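Local coordinates for protein 2,5-dihydroxypyridine 5,6-dioxygenase (Pseudomonas putida KT2440, PDB 7CUP) that catalyses the iron(II)-dependent, dioxygen-consuming ring cleavage of 2,5-dihydroxypyridine between carbons 5 and 6, giving N-formylmaleamate in the aerobic breakdown of nicotinate, at residues V142-T147 with V342-S347. Sequence-based numbering, arbitrary orientation.
Sequences VLAAET and VAPEES
A short 3-10 turn near the C-terminus, residues 345-347, docks with the proline before it against helix 136-151, Pro-344 and Ser-347 facing the small residues Ala-144 and Ala-145. The backbones come near, with 5.5 Å between the CA atoms of Ala-144 and Ser-347, and the methyl of Ala-144, which points toward the turn, is short enough to permit this. Between 142-147 and 342-347 no hydrogen bond forms, and these residues meet by van der Waals contact. Pro-344, which follows a cis peptide bond, meets the helix with CG and CD: CG lies 3.2 Å from Ala-144 O, and CD 3.9 Å from Ala-145 CA. Having no N-H to donate, the proline meets that carbonyl through carbon alone. The oxygen is not left without a donor, for Thr-147 OG1 reaches back to it at 2.9 Å, tilted 28° from the carbonyl plane. Ala-144 CB lies 4.1 Å from Glu-346 CB, so the acidic residue contributes an aliphatic carbon here. Ser-347 likewise meets the helix through carbon, its CB 4.2 Å from Ala-145 N; Ala-145 thus meets both partners mainly through its backbone. The serine hydroxyl lies between its own backbone N and carbonyl carbon (chi1 90°), and OG donates to Pro-344 O at 2.8 Å. Because Ser-347 N also donates to Pro-344 O, two bonds grip this one acceptor and tie the turn closed, and serine suits a buried place where its polar group can be satisfied locally. The polar tie comes from earlier in the helix, where Arg-140 and Arg-141 hydrogen-bond to the carbonyls of Glu-346 and Ser-347. Leu-270 touches both Ala-145 and Ser-347, strand 175-177 packs on the helix through Thr-176, and backbone hydrogen bonds of Val-342 and Ala-343 with Val-335 join the incoming chain to strand 333-337.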
# COMPACT_ATOMS: atom_id res chain seq x y z
N VAL A 142 -15.49 29.84 -26.63
CA VAL A 142 -16.55 28.80 -26.76
C VAL A 142 -17.95 29.44 -26.72
O VAL A 142 -18.86 28.95 -27.45
CB VAL A 142 -16.39 27.71 -25.68
CG1 VAL A 142 -17.61 26.80 -25.58
CG2 VAL A 142 -15.11 26.92 -25.90
N LEU A 143 -18.15 30.42 -25.83
CA LEU A 143 -19.44 31.16 -25.71
C LEU A 143 -19.68 31.99 -26.99
O LEU A 143 -20.85 32.05 -27.41
CB LEU A 143 -19.38 32.08 -24.50
CG LEU A 143 -19.38 31.42 -23.13
CD1 LEU A 143 -19.79 32.44 -22.09
CD2 LEU A 143 -20.29 30.19 -23.09
N ALA A 144 -18.64 32.60 -27.56
CA ALA A 144 -18.71 33.31 -28.87
C ALA A 144 -19.20 32.33 -29.95
O ALA A 144 -20.11 32.69 -30.76
CB ALA A 144 -17.39 33.92 -29.21
N ALA A 145 -18.69 31.10 -29.98
CA ALA A 145 -19.15 30.07 -30.94
C ALA A 145 -20.60 29.73 -30.63
O ALA A 145 -21.39 29.53 -31.59
CB ALA A 145 -18.29 28.83 -30.89
N GLU A 146 -20.94 29.65 -29.35
CA GLU A 146 -22.29 29.25 -28.90
C GLU A 146 -23.32 30.25 -29.42
O GLU A 146 -24.41 29.79 -29.80
CB GLU A 146 -22.36 29.13 -27.38
CG GLU A 146 -23.73 28.67 -26.86
CD GLU A 146 -23.93 28.83 -25.35
OE1 GLU A 146 -23.21 29.66 -24.76
OE2 GLU A 146 -24.79 28.13 -24.78
N THR A 147 -23.03 31.55 -29.42
CA THR A 147 -24.01 32.62 -29.79
C THR A 147 -24.43 32.41 -31.26
O THR A 147 -25.65 32.53 -31.55
CB THR A 147 -23.52 34.04 -29.45
OG1 THR A 147 -22.38 34.35 -30.24
CG2 THR A 147 -23.16 34.25 -27.99
N VAL A 342 -12.86 29.61 -38.74
CA VAL A 342 -12.88 30.93 -39.45
C VAL A 342 -13.90 31.88 -38.81
O VAL A 342 -13.68 33.08 -38.89
CB VAL A 342 -13.12 30.77 -40.97
CG1 VAL A 342 -11.91 30.14 -41.64
CG2 VAL A 342 -14.38 30.01 -41.31
N ALA A 343 -14.94 31.39 -38.16
CA ALA A 343 -15.96 32.26 -37.54
C ALA A 343 -16.57 31.54 -36.34
O ALA A 343 -16.73 30.33 -36.40
CB ALA A 343 -17.03 32.58 -38.55
N PRO A 344 -16.97 32.27 -35.26
CA PRO A 344 -16.72 33.69 -35.13
C PRO A 344 -15.24 34.04 -35.01
O PRO A 344 -14.44 33.21 -34.59
CB PRO A 344 -17.34 34.12 -33.78
CG PRO A 344 -18.19 32.95 -33.34
CD PRO A 344 -17.69 31.73 -34.10
N GLU A 345 -14.94 35.29 -35.34
CA GLU A 345 -13.58 35.86 -35.20
C GLU A 345 -13.12 35.77 -33.74
O GLU A 345 -11.94 35.40 -33.52
CB GLU A 345 -13.57 37.31 -35.67
CG GLU A 345 -12.17 37.88 -35.75
CD GLU A 345 -11.26 37.04 -36.62
OE1 GLU A 345 -10.07 36.89 -36.28
OE2 GLU A 345 -11.76 36.52 -37.65
N GLU A 346 -14.01 36.09 -32.79
CA GLU A 346 -13.74 36.17 -31.32
C GLU A 346 -13.57 34.75 -30.74
O GLU A 346 -13.17 34.66 -29.58
CB GLU A 346 -14.87 36.88 -30.56
CG GLU A 346 -15.35 38.20 -31.17
CD GLU A 346 -16.56 38.05 -32.09
OE1 GLU A 346 -16.49 38.53 -33.25
OE2 GLU A 346 -17.55 37.43 -31.66
N SER A 347 -13.88 33.70 -31.51
CA SER A 347 -13.78 32.28 -31.09
C SER A 347 -12.42 31.69 -31.49
O SER A 347 -12.11 30.57 -31.03
CB SER A 347 -14.90 31.48 -31.67
OG SER A 347 -14.51 30.96 -32.94